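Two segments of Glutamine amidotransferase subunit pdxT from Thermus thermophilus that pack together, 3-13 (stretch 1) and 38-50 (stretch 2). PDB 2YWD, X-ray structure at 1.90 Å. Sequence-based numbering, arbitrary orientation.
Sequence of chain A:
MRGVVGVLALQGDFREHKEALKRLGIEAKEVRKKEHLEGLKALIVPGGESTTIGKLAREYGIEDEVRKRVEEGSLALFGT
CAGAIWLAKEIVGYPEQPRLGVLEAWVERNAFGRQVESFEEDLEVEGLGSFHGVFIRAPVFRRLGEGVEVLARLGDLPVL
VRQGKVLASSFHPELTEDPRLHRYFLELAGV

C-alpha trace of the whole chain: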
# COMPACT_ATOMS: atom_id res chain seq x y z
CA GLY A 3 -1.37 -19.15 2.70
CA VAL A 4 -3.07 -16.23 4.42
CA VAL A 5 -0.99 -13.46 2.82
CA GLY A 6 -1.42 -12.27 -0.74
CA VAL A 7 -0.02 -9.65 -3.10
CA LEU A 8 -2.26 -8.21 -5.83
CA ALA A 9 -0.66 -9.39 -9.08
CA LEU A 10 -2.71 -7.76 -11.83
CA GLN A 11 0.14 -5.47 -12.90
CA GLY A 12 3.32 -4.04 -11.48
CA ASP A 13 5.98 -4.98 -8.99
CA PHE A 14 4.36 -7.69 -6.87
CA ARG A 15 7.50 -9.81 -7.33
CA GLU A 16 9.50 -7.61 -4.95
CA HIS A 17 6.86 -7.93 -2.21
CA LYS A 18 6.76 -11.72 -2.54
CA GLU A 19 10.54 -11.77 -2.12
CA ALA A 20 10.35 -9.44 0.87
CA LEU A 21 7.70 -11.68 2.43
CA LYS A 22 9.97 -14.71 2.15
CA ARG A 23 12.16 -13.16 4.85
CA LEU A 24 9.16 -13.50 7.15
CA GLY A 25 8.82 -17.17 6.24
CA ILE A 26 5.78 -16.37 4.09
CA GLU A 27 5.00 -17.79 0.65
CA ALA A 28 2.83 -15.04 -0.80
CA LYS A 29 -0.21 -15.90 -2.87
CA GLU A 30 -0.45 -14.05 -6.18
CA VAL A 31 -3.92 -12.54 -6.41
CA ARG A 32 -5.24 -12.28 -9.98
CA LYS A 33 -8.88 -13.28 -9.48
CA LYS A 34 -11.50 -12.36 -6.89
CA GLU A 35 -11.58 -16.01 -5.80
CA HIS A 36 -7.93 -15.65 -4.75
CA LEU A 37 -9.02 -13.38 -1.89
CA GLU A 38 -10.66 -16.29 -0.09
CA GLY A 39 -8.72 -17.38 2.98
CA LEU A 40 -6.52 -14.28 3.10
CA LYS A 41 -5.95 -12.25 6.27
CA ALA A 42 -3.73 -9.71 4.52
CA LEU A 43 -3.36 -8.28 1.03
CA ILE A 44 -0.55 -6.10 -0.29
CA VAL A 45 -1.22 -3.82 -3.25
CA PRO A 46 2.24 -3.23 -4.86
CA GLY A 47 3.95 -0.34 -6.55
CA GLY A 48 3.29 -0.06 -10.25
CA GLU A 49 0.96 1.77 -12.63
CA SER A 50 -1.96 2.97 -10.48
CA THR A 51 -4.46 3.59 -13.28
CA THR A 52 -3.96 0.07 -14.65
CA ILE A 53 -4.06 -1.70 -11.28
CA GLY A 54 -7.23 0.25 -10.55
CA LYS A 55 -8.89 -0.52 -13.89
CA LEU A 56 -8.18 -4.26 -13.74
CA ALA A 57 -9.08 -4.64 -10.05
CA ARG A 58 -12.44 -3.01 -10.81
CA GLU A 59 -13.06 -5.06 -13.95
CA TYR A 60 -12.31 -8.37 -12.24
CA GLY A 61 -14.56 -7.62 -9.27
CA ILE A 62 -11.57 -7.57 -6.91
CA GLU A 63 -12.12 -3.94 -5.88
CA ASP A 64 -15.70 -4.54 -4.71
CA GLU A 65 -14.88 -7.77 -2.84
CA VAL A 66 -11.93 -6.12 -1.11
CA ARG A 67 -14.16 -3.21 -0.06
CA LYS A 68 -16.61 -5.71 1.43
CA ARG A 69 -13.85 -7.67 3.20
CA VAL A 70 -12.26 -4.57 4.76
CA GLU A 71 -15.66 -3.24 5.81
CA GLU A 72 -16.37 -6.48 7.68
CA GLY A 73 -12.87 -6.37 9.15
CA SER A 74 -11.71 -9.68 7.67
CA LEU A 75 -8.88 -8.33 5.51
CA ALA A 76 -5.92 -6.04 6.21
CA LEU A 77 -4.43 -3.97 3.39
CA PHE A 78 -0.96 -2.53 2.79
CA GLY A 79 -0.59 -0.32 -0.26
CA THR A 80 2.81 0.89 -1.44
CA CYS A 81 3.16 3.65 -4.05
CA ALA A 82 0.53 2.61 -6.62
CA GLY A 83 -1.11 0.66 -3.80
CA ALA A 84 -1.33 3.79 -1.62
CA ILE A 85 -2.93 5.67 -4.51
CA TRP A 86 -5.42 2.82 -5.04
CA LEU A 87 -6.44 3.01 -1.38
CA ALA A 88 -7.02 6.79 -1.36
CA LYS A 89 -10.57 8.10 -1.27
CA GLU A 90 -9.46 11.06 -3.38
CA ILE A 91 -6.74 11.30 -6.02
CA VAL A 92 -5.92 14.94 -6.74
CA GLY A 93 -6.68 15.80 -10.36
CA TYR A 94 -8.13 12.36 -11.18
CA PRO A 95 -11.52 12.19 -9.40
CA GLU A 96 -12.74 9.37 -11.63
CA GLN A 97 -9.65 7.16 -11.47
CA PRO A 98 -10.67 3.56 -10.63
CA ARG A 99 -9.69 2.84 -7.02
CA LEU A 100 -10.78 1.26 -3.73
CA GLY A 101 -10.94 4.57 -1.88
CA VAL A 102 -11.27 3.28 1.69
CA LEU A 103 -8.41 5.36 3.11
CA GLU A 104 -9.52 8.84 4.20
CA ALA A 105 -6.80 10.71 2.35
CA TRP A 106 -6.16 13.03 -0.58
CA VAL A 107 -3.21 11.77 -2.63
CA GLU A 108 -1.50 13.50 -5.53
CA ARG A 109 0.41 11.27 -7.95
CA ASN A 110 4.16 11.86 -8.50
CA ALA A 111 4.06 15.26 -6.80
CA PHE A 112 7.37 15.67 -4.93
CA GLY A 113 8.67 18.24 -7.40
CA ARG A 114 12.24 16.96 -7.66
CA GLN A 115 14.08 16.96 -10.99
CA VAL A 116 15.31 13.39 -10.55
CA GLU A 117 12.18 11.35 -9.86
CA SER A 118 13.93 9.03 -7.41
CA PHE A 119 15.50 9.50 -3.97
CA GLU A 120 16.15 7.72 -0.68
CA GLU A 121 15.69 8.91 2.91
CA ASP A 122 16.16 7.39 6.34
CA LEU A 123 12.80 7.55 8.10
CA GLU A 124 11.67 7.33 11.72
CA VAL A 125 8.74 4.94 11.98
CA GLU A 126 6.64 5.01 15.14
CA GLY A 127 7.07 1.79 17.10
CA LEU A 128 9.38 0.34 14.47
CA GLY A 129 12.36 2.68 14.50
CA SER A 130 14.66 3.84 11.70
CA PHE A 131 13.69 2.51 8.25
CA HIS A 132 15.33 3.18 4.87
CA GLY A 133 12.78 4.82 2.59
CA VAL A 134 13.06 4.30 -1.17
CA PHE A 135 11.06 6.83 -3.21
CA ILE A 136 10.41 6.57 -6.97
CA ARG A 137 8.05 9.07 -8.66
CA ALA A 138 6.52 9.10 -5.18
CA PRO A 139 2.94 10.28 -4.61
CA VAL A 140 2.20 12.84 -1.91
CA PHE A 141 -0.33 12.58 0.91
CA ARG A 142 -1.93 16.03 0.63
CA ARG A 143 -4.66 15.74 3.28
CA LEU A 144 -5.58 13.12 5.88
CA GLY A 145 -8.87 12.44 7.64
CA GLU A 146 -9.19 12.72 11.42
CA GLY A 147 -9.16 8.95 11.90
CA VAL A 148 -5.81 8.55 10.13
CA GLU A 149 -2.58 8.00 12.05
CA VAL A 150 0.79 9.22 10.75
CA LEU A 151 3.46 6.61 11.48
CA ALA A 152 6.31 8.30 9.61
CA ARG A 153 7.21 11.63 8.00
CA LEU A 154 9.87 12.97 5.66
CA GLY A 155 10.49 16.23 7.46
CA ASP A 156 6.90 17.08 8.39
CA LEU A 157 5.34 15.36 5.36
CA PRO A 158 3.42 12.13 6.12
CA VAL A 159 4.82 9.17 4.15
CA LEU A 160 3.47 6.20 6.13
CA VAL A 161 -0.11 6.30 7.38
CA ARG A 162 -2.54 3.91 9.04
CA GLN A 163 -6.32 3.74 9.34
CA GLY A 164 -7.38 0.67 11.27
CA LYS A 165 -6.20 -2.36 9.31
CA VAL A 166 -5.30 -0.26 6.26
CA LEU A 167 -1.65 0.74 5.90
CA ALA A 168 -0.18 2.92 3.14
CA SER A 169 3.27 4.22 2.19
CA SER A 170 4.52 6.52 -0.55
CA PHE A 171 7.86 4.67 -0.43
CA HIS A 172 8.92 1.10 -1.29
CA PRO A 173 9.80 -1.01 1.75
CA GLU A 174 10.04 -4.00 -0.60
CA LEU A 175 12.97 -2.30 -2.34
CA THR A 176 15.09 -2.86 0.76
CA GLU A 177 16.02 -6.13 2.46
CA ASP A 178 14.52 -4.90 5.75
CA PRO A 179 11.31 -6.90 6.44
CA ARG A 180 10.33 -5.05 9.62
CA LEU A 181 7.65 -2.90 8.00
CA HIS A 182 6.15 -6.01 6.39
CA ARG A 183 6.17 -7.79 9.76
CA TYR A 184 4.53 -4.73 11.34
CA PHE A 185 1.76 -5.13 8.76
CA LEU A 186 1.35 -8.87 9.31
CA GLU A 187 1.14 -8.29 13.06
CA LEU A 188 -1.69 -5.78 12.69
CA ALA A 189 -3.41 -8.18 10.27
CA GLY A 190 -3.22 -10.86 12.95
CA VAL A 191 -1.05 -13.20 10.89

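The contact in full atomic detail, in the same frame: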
# COMPACT_ATOMS: atom_id res chain seq x y z
N GLY A 3 -1.91 -20.54 2.68
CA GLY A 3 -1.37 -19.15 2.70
C GLY A 3 -2.43 -18.12 3.05
O GLY A 3 -3.52 -18.12 2.46
N VAL A 4 -2.13 -17.25 4.00
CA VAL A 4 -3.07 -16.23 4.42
C VAL A 4 -2.61 -14.84 4.00
O VAL A 4 -3.25 -13.85 4.34
CB VAL A 4 -3.28 -16.25 5.95
CG1 VAL A 4 -3.78 -17.63 6.39
CG2 VAL A 4 -1.97 -15.91 6.66
N VAL A 5 -1.50 -14.76 3.27
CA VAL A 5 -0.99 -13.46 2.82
C VAL A 5 -0.89 -13.42 1.30
O VAL A 5 -0.29 -14.29 0.67
CB VAL A 5 0.42 -13.17 3.40
CG1 VAL A 5 0.87 -11.78 2.97
CG2 VAL A 5 0.39 -13.29 4.92
N GLY A 6 -1.48 -12.39 0.70
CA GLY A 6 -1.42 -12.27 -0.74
C GLY A 6 -0.89 -10.93 -1.21
O GLY A 6 -0.80 -9.98 -0.43
N VAL A 7 -0.51 -10.88 -2.48
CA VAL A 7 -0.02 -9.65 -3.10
C VAL A 7 -0.81 -9.54 -4.40
O VAL A 7 -0.83 -10.48 -5.19
CB VAL A 7 1.49 -9.73 -3.43
CG1 VAL A 7 1.96 -8.41 -4.03
CG2 VAL A 7 2.28 -10.05 -2.17
N LEU A 8 -1.47 -8.40 -4.61
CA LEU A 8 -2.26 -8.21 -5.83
C LEU A 8 -1.29 -8.29 -7.00
O LEU A 8 -0.30 -7.55 -7.04
CB LEU A 8 -2.96 -6.85 -5.81
CG LEU A 8 -4.02 -6.62 -6.89
CD1 LEU A 8 -5.14 -7.66 -6.75
CD2 LEU A 8 -4.58 -5.22 -6.74
N ALA A 9 -1.56 -9.19 -7.94
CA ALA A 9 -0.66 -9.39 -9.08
C ALA A 9 -1.32 -9.16 -10.44
O ALA A 9 -1.14 -9.97 -11.36
CB ALA A 9 -0.06 -10.78 -9.02
N LEU A 10 -2.06 -8.07 -10.58
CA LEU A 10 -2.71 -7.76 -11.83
C LEU A 10 -1.75 -7.03 -12.76
O LEU A 10 -1.81 -7.17 -13.99
CB LEU A 10 -3.94 -6.89 -11.58
CG LEU A 10 -5.05 -7.54 -10.74
CD1 LEU A 10 -6.17 -6.55 -10.52
CD2 LEU A 10 -5.56 -8.79 -11.45
N GLN A 11 -0.85 -6.25 -12.16
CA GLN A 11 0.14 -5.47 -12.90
C GLN A 11 1.15 -4.93 -11.90
O GLN A 11 0.86 -4.81 -10.71
CB GLN A 11 -0.54 -4.28 -13.59
CG GLN A 11 0.35 -3.38 -14.45
CD GLN A 11 1.27 -2.44 -13.66
OE1 GLN A 11 0.87 -1.85 -12.65
NE2 GLN A 11 2.50 -2.27 -14.14
N GLY A 12 2.35 -4.62 -12.38
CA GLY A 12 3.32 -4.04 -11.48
C GLY A 12 4.32 -4.92 -10.78
O GLY A 12 4.53 -6.08 -11.12
N ASP A 13 4.92 -4.34 -9.74
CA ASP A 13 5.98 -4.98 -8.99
C ASP A 13 5.61 -5.79 -7.75
O ASP A 13 6.07 -5.51 -6.64
CB ASP A 13 7.02 -3.91 -8.67
CG ASP A 13 7.49 -3.19 -9.93
OD1 ASP A 13 7.79 -3.88 -10.92
OD2 ASP A 13 7.55 -1.94 -9.93
N GLU A 38 -10.15 -15.38 -1.09
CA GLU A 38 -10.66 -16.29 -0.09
C GLU A 38 -9.55 -16.89 0.76
O GLU A 38 -8.56 -17.40 0.23
CB GLU A 38 -11.46 -17.41 -0.76
CG GLU A 38 -12.12 -18.37 0.20
CD GLU A 38 -12.96 -19.41 -0.51
OE1 GLU A 38 -12.40 -20.19 -1.31
OE2 GLU A 38 -14.19 -19.44 -0.28
N GLY A 39 -9.72 -16.83 2.07
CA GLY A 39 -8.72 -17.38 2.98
C GLY A 39 -7.61 -16.43 3.38
O GLY A 39 -6.80 -16.76 4.24
N LEU A 40 -7.57 -15.24 2.77
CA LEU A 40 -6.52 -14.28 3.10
C LEU A 40 -6.84 -13.43 4.33
O LEU A 40 -8.00 -13.10 4.58
CB LEU A 40 -6.26 -13.33 1.92
CG LEU A 40 -5.67 -13.88 0.62
CD1 LEU A 40 -5.53 -12.73 -0.37
CD2 LEU A 40 -4.31 -14.53 0.88
N LYS A 41 -5.81 -13.11 5.09
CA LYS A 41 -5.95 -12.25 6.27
C LYS A 41 -5.32 -10.91 5.92
O LYS A 41 -5.63 -9.88 6.53
CB LYS A 41 -5.22 -12.84 7.48
CG LYS A 41 -5.83 -14.11 8.04
CD LYS A 41 -5.02 -14.60 9.23
CE LYS A 41 -5.60 -15.89 9.80
NZ LYS A 41 -4.80 -16.38 10.96
N ALA A 42 -4.42 -10.92 4.94
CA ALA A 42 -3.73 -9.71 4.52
C ALA A 42 -3.49 -9.67 3.02
O ALA A 42 -3.22 -10.70 2.40
CB ALA A 42 -2.39 -9.60 5.26
N LEU A 43 -3.58 -8.47 2.45
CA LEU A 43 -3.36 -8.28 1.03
C LEU A 43 -2.49 -7.05 0.80
O LEU A 43 -2.78 -5.98 1.33
CB LEU A 43 -4.70 -8.09 0.30
CG LEU A 43 -4.58 -7.75 -1.19
CD1 LEU A 43 -4.04 -8.95 -1.95
CD2 LEU A 43 -5.96 -7.35 -1.74
N ILE A 44 -1.43 -7.21 0.03
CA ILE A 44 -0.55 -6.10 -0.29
C ILE A 44 -0.82 -5.67 -1.72
O ILE A 44 -0.88 -6.50 -2.62
CB ILE A 44 0.94 -6.49 -0.19
CG1 ILE A 44 1.29 -6.85 1.26
CG2 ILE A 44 1.81 -5.34 -0.69
CD1 ILE A 44 2.73 -7.30 1.45
N VAL A 45 -1.00 -4.37 -1.92
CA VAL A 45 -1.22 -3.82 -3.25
C VAL A 45 0.13 -3.14 -3.52
O VAL A 45 0.47 -2.14 -2.89
CB VAL A 45 -2.38 -2.80 -3.25
CG1 VAL A 45 -2.62 -2.28 -4.67
CG2 VAL A 45 -3.64 -3.47 -2.72
N PRO A 46 0.91 -3.69 -4.47
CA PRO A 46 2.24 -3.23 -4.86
C PRO A 46 2.40 -1.92 -5.60
O PRO A 46 1.43 -1.26 -5.97
CB PRO A 46 2.74 -4.38 -5.71
CG PRO A 46 1.51 -4.73 -6.49
CD PRO A 46 0.42 -4.72 -5.42
N GLY A 47 3.65 -1.54 -5.80
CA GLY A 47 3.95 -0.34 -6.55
C GLY A 47 3.70 -0.74 -7.99
O GLY A 47 3.63 -1.93 -8.30
N GLY A 48 3.55 0.25 -8.86
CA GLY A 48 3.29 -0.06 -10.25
C GLY A 48 2.58 1.09 -10.93
O GLY A 48 2.80 2.25 -10.60
N GLU A 49 1.70 0.77 -11.88
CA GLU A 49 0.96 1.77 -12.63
C GLU A 49 -0.45 1.84 -12.03
O GLU A 49 -1.31 1.02 -12.34
CB GLU A 49 0.92 1.35 -14.10
CG GLU A 49 0.72 2.51 -15.06
CD GLU A 49 -0.62 3.17 -14.86
OE1 GLU A 49 -1.61 2.69 -15.44
OE2 GLU A 49 -0.68 4.16 -14.10
N SER A 50 -0.68 2.83 -11.17
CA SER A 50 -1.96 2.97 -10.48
C SER A 50 -3.24 2.97 -11.30
O SER A 50 -4.25 2.43 -10.85
CB SER A 50 -1.95 4.20 -9.55
OG SER A 50 -1.96 5.42 -10.27
O HOH W 1 5.85 -3.09 -5.27

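The most unusual feature lies beyond the paired strands, where two glycines come close together: Gly12 CA is 4.2 Å from Gly48 CA. Neither position could carry a side chain here. An ideal CB on Gly12 would fall 2.7 Å from Gly47 O, and one on Gly48 would fall 2.8 Å from Gln11 OE1; the phi/psi values, 95/-164° and 155/-146°, independently call for glycine. This closeness accompanies two direct hydrogen bonds. Asp13 N donates to Gly47 O (3.1 Å, 157°), and Glu49 N donates to Gln11 OE1 (2.9 Å, 165°), the Gln11 side chain reaching across although its CA-to-CB bond points sideways. A water adds a bridge, donating to Asp13 O at 2.8 Å and accepting from Gly47 N at 2.7 Å.

Upstream, strands 5-8 and 42-45 run parallel, their axes 24° apart and 4.5 Å at closest approach. The ladder alternates in the parallel manner: Gly6 N donates to Ala42 O (3.0 Å), Ile44 N to Gly6 O (2.9 Å), and Leu8 N to Ile44 O (2.8 Å), with angles of 161-165°. At its start, Val4 O accepts from both Lys41 N (2.8 Å) and Ala42 N (3.2 Å). The carbonyls also receive CA-H contacts, such as Val7 CA to Ile44 O at 3.3 Å.

Val5, Val7, Ala42 and Ile44 share one sheet face, where Val7 CG2 lies 4.3 Å from Ile44 CB. Leu43 points to the other face. There, an ideal CB on Gly6 would clash with Leu40 CD1 at 2.9 Å, so the bare backbone leaves space for that leucine. Apolar packing continues as Leu8 CD2 meets Val45 CG1 at 4.1 Å and Leu8 CB approaches Pro46 CD at 4.0 Å. Altogether the stretches bury 827 Å², summed over both sides.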